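Local coordinates for carboxyltransferase domain-containing protein (PDB 2PHC), which is uncharacterised but probably acts as an ATP-binding hydrolase of the carboxyltransferase subdomain C and D family, at residues V103-L109 against R143-P147; A158-A164 against W179-I185. One frame throughout, in Å; residues are numbered along the deposited sequence.

Contact 1 of 2, residues V103-L109 against R143-P147; sequences VAQYNGL and RIATP
Asn107 ND2 donates to Ala145 O at 3.1 Å and, weakly, to Thr146 OG1 at 3.2 Å. ND2 also reaches Val103 O at 2.8 Å. The m rotamer of Asn107 turns its amide to the 143-147 loop. A water bridges the segments, donating to Asn107 O at 2.9 Å and Arg143 O at 3.1 Å. The segments run in opposite senses: the CA atoms of Val103 and Thr146 lie 6.2 Å apart, those of Asn107 and Ile144 6.3 Å. Tyr106, chi1 t, lays one ring face over Thr146 CG2 and Pro147, with CZ 3.3 Å from Pro147 CD. At the other end Leu109 CD1 packs 3.8 Å from Ile144 CG2, and both side chains touch Ile117. Val103 CG1 lies 3.5 Å from Thr146 OG1. Gly108, at phi 92°, is the C-prime residue. Leu109 N and Gly108 N bond to Ala104 O at 3.1 and 2.6 Å. Segment 143-147 leaves a 3-10 turn at Ile144, and the helix end docked on it closes in a Schellman motif.

Contact 2 of 2, residues A158-A164 against W179-I185; sequences AGSVGIA and WRIIGRI
This is a buried antiparallel strand pair in the barrel of the carboxyltransferase domain. Strand 160-164 runs beside strand 180-184, their axes 4.4 Å apart at closest and their directions 140° apart. Ile163 and Arg180 form a hydrogen-bonded pair, with Ile163 N to Arg180 O at 2.9 Å and Arg180 N to Ile163 O at 2.8 Å. Gly162-Ile181 and Ser160-Arg184 are non-hydrogen-bonded pairs. Two residues, Ile182 and Gly183, thus stand opposite Val161, a beta bulge. Ile182 N gives to Val161 O at 3.0 Å, and Val161 N to Gly183 O at 3.0 Å. Such a closed barrel suits the cyclophilin-like clan of this family. Beyond the Ser160-Arg184 pair, Ile185 N bonds to Gly159 O at 2.8 Å; the Arg184 side chain adds a bond from NE to Ala158 O at 3.1 Å. Gly159, phi 99°, forms a G1 beta bulge with Ser160 against Tyr171 of strand 167-171. A CB here would be jammed against the carbonyl of Ala158 and would also clash with Ile185 O. At Gly162 a CB would clash with Trp179 CB and Ile181 CD1. Val161, chi1 t, sets CG2 3.6 Å from Ile185 CD1, while its CG1 is 3.9 Å from Ile182 CG1. Ile163 CD1 meets Ile182 CD1 at 4.2 Å. Ala164 CB sits over the five-membered ring of Trp179, 3.3 Å from its centroid, a CH-pi contact.

In the fold
Contact 1 lies partly at the surface; contact 2 is buried. Their centres are about 14 Å apart, and they touch. Contact 2 joins two barrel strands through backbone hydrogen bonds and apolar side chains. Contact 1 joins a helix end to a loop, mainly through one asparagine side chain, a water and apolar packing. Helix 100-107 and the 143-147 loop both lie against the strand pair. Val103 CG2 packs 3.7 Å from Ile182 CG2, and Ile163 CD1 lies 3.5 Å from Ile144 O. Arg180 NE probably bonds to Pro147 O at 3.1 Å. Ile163, Arg180 and Ile182 of contact 2 thus meet residues of contact 1.

Contact 1 of 2, residues V103-L109 against R143-P147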
loop_
_atom_site.group_PDB
_atom_site.type_symbol
_atom_site.label_atom_id
_atom_site.label_comp_id
_atom_site.label_asym_id
_atom_site.label_seq_id
_atom_site.Cartn_x
_atom_site.Cartn_y
_atom_site.Cartn_z
ATOM N N VAL A 103 18.668 0.967 9.166
ATOM C CA VAL A 103 17.319 0.301 9.105
ATOM C C VAL A 103 17.495 -1.153 8.715
ATOM O O VAL A 103 16.956 -2.010 9.356
ATOM C CB VAL A 103 16.324 0.931 8.088
ATOM C CG1 VAL A 103 15.073 -0.003 7.956
ATOM C CG2 VAL A 103 15.950 2.341 8.516
ATOM N N ALA A 104 18.263 -1.354 7.637
ATOM C CA ALA A 104 18.717 -2.657 7.145
ATOM C C ALA A 104 19.355 -3.426 8.270
ATOM O O ALA A 104 18.900 -4.455 8.727
ATOM C CB ALA A 104 19.730 -2.379 6.061
ATOM N N GLN A 105 20.390 -2.862 8.814
ATOM C CA GLN A 105 21.178 -3.583 9.794
ATOM C C GLN A 105 20.410 -3.889 11.017
ATOM O O GLN A 105 20.546 -4.995 11.528
ATOM C CB GLN A 105 22.446 -2.746 10.073
ATOM C CG GLN A 105 23.216 -3.129 11.343
ATOM C CD GLN A 105 24.708 -2.943 11.158
ATOM O OE1 GLN A 105 25.154 -1.961 10.476
ATOM N NE2 GLN A 105 25.514 -3.911 11.734
ATOM N N TYR A 106 19.598 -2.947 11.548
ATOM C CA TYR A 106 18.726 -3.223 12.761
ATOM C C TYR A 106 17.758 -4.383 12.469
ATOM O O TYR A 106 17.289 -5.063 13.332
ATOM C CB TYR A 106 17.963 -1.912 13.133
ATOM C CG TYR A 106 17.122 -1.914 14.396
ATOM C CD1 TYR A 106 17.637 -1.386 15.555
ATOM C CD2 TYR A 106 15.785 -2.399 14.434
ATOM C CE1 TYR A 106 16.902 -1.367 16.750
ATOM C CE2 TYR A 106 15.007 -2.332 15.666
ATOM C CZ TYR A 106 15.616 -1.822 16.788
ATOM O OH TYR A 106 15.020 -1.767 18.023
ATOM N N ASN A 107 17.506 -4.678 11.201
ATOM C CA ASN A 107 16.490 -5.707 10.877
ATOM C C ASN A 107 17.059 -6.906 10.174
ATOM O O ASN A 107 16.371 -7.894 10.032
ATOM C CB ASN A 107 15.320 -5.070 10.072
ATOM C CG ASN A 107 14.514 -4.149 10.930
ATOM O OD1 ASN A 107 13.943 -4.587 11.923
ATOM N ND2 ASN A 107 14.579 -2.853 10.645
ATOM N N GLY A 108 18.310 -6.809 9.733
ATOM C CA GLY A 108 19.098 -8.010 9.406
ATOM C C GLY A 108 18.855 -8.223 7.950
ATOM O O GLY A 108 18.685 -9.353 7.507
ATOM N N LEU A 109 18.925 -7.130 7.181
ATOM C CA LEU A 109 18.634 -7.186 5.762
ATOM C C LEU A 109 19.679 -6.361 5.033
ATOM O O LEU A 109 20.373 -5.547 5.628
ATOM C CB LEU A 109 17.234 -6.562 5.472
ATOM C CG LEU A 109 15.917 -7.063 6.105
ATOM C CD1 LEU A 109 14.794 -5.990 6.122
ATOM C CD2 LEU A 109 15.394 -8.373 5.442
ATOM N N ARG A 143 8.965 -6.065 8.930
ATOM C CA ARG A 143 10.339 -6.474 8.829
ATOM C C ARG A 143 11.278 -5.304 8.713
ATOM O O ARG A 143 12.507 -5.480 8.857
ATOM C CB ARG A 143 10.534 -7.415 7.639
ATOM C CG ARG A 143 9.969 -8.809 7.850
ATOM C CD ARG A 143 10.102 -9.566 6.510
ATOM N NE ARG A 143 9.164 -9.121 5.481
ATOM C CZ ARG A 143 9.264 -9.384 4.175
ATOM N NH1 ARG A 143 10.304 -10.068 3.686
ATOM N NH2 ARG A 143 8.325 -8.938 3.339
ATOM N N ILE A 144 10.729 -4.144 8.339
ATOM C CA ILE A 144 11.508 -2.890 8.335
ATOM C C ILE A 144 11.226 -1.897 9.481
ATOM O O ILE A 144 11.753 -0.802 9.487
ATOM C CB ILE A 144 11.535 -2.242 6.966
ATOM C CG1 ILE A 144 10.134 -1.894 6.483
ATOM C CG2 ILE A 144 12.229 -3.162 5.975
ATOM C CD1 ILE A 144 10.206 -0.893 5.378
ATOM N N ALA A 145 10.462 -2.351 10.481
ATOM C CA ALA A 145 10.160 -1.586 11.695
ATOM C C ALA A 145 11.465 -1.071 12.370
ATOM O O ALA A 145 12.398 -1.864 12.542
ATOM C CB ALA A 145 9.345 -2.471 12.670
ATOM N N THR A 146 11.557 0.212 12.736
ATOM C CA THR A 146 12.809 0.773 13.299
ATOM C C THR A 146 12.502 1.954 14.148
ATOM O O THR A 146 11.900 2.954 13.644
ATOM C CB THR A 146 13.846 1.239 12.202
ATOM O OG1 THR A 146 14.018 0.206 11.238
ATOM C CG2 THR A 146 15.231 1.548 12.834
ATOM N N PRO A 147 12.976 1.928 15.424
ATOM C CA PRO A 147 12.712 3.068 16.342
ATOM C C PRO A 147 13.367 4.337 15.850
ATOM O O PRO A 147 14.200 4.235 15.008
ATOM C CB PRO A 147 13.272 2.614 17.702
ATOM C CG PRO A 147 14.385 1.639 17.333
ATOM C CD PRO A 147 13.791 0.877 16.077
HETATM O O HOH W 1 13.494 -8.224 9.897
#

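Contact 2 of 2, residues A158-A164 against W179-I185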
loop_
_atom_site.group_PDB
_atom_site.type_symbol
_atom_site.label_atom_id
_atom_site.label_comp_id
_atom_site.label_asym_id
_atom_site.label_seq_id
_atom_site.Cartn_x
_atom_site.Cartn_y
_atom_site.Cartn_z
ATOM N N ALA A 158 12.575 18.624 2.784
ATOM C CA ALA A 158 11.261 18.425 2.268
ATOM C C ALA A 158 11.233 17.140 1.429
ATOM O O ALA A 158 12.115 16.963 0.587
ATOM C CB ALA A 158 10.989 19.591 1.361
ATOM N N GLY A 159 10.270 16.229 1.622
ATOM C CA GLY A 159 10.256 15.037 0.757
ATOM C C GLY A 159 10.868 13.815 1.386
ATOM O O GLY A 159 10.690 12.725 0.866
ATOM N N SER A 160 11.539 13.971 2.544
ATOM C CA SER A 160 12.075 12.804 3.264
ATOM C C SER A 160 11.031 11.820 3.697
ATOM O O SER A 160 10.032 12.199 4.336
ATOM C CB SER A 160 12.990 13.185 4.427
ATOM O OG SER A 160 13.909 14.188 3.972
ATOM N N VAL A 161 11.335 10.544 3.405
ATOM C CA VAL A 161 10.530 9.376 3.641
ATOM C C VAL A 161 11.180 8.733 4.869
ATOM O O VAL A 161 12.345 8.381 4.856
ATOM C CB VAL A 161 10.562 8.435 2.406
ATOM C CG1 VAL A 161 9.975 7.028 2.716
ATOM C CG2 VAL A 161 9.868 9.121 1.100
ATOM N N GLY A 162 10.459 8.621 5.967
ATOM C CA GLY A 162 11.062 7.927 7.049
ATOM C C GLY A 162 10.264 6.829 7.625
ATOM O O GLY A 162 9.143 6.652 7.224
ATOM N N ILE A 163 10.850 6.135 8.615
ATOM C CA ILE A 163 10.212 5.053 9.388
ATOM C C ILE A 163 10.328 5.449 10.855
ATOM O O ILE A 163 11.353 6.061 11.286
ATOM C CB ILE A 163 10.964 3.713 9.145
ATOM C CG1 ILE A 163 10.849 3.259 7.666
ATOM C CG2 ILE A 163 10.618 2.606 10.166
ATOM C CD1 ILE A 163 11.677 2.019 7.376
ATOM N N ALA A 164 9.327 5.072 11.634
ATOM C CA ALA A 164 9.312 5.321 13.007
ATOM C C ALA A 164 8.375 4.276 13.573
ATOM O O ALA A 164 7.173 4.344 13.388
ATOM C CB ALA A 164 8.853 6.776 13.331
ATOM N N TRP A 179 12.729 10.669 12.679
ATOM C CA TRP A 179 12.310 9.439 11.959
ATOM C C TRP A 179 13.536 8.952 11.188
ATOM O O TRP A 179 14.363 9.772 10.838
ATOM C CB TRP A 179 11.140 9.709 10.935
ATOM C CG TRP A 179 9.742 9.782 11.603
ATOM C CD1 TRP A 179 9.463 10.378 12.807
ATOM C CD2 TRP A 179 8.469 9.219 11.150
ATOM N NE1 TRP A 179 8.140 10.222 13.156
ATOM C CE2 TRP A 179 7.495 9.529 12.156
ATOM C CE3 TRP A 179 8.057 8.502 10.026
ATOM C CZ2 TRP A 179 6.143 9.134 12.058
ATOM C CZ3 TRP A 179 6.660 8.078 9.946
ATOM C CH2 TRP A 179 5.747 8.420 10.960
ATOM N N ARG A 180 13.658 7.643 10.928
ATOM C CA ARG A 180 14.790 7.114 10.150
ATOM C C ARG A 180 14.544 7.413 8.738
ATOM O O ARG A 180 13.636 6.832 8.164
ATOM C CB ARG A 180 15.008 5.588 10.347
ATOM C CG ARG A 180 15.377 5.236 11.770
ATOM C CD ARG A 180 16.770 5.746 12.324
ATOM N NE ARG A 180 16.858 5.369 13.764
ATOM C CZ ARG A 180 18.003 5.346 14.472
ATOM N NH1 ARG A 180 19.184 5.663 13.894
ATOM N NH2 ARG A 180 17.975 4.966 15.723
ATOM N N ILE A 181 15.349 8.297 8.160
ATOM C CA ILE A 181 15.163 8.713 6.765
ATOM C C ILE A 181 15.863 7.811 5.740
ATOM O O ILE A 181 17.096 7.695 5.777
ATOM C CB ILE A 181 15.579 10.148 6.551
ATOM C CG1 ILE A 181 14.995 11.085 7.652
ATOM C CG2 ILE A 181 15.274 10.556 5.160
ATOM C CD1 ILE A 181 13.353 11.119 7.773
ATOM N N ILE A 182 15.080 7.237 4.807
ATOM C CA ILE A 182 15.489 6.160 3.859
ATOM C C ILE A 182 15.440 6.609 2.381
ATOM O O ILE A 182 15.869 5.906 1.496
ATOM C CB ILE A 182 14.673 4.814 4.099
ATOM C CG1 ILE A 182 13.167 4.919 3.688
ATOM C CG2 ILE A 182 14.786 4.324 5.569
ATOM C CD1 ILE A 182 12.472 3.494 3.555
ATOM N N GLY A 183 14.984 7.815 2.101
ATOM C CA GLY A 183 14.719 8.144 0.719
ATOM C C GLY A 183 14.160 9.527 0.690
ATOM O O GLY A 183 13.808 10.043 1.758
ATOM N N ARG A 184 14.071 10.136 -0.495
ATOM C CA ARG A 184 13.461 11.432 -0.597
ATOM C C ARG A 184 12.637 11.435 -1.862
ATOM O O ARG A 184 13.031 10.829 -2.851
ATOM C CB ARG A 184 14.536 12.484 -0.740
ATOM C CG ARG A 184 14.086 13.834 -0.622
ATOM C CD ARG A 184 15.327 14.773 -0.373
ATOM N NE ARG A 184 14.880 16.149 -0.610
ATOM C CZ ARG A 184 15.671 17.208 -0.850
ATOM N NH1 ARG A 184 17.005 17.067 -0.879
ATOM N NH2 ARG A 184 15.115 18.414 -1.031
ATOM N N ILE A 185 11.504 12.148 -1.795
ATOM C CA ILE A 185 10.593 12.389 -2.864
ATOM C C ILE A 185 10.911 13.747 -3.530
ATOM O O ILE A 185 11.043 14.741 -2.832
ATOM C CB ILE A 185 9.078 12.444 -2.293
ATOM C CG1 ILE A 185 8.623 11.102 -1.673
ATOM C CG2 ILE A 185 8.158 12.890 -3.316
ATOM C CD1 ILE A 185 7.469 11.231 -0.574
#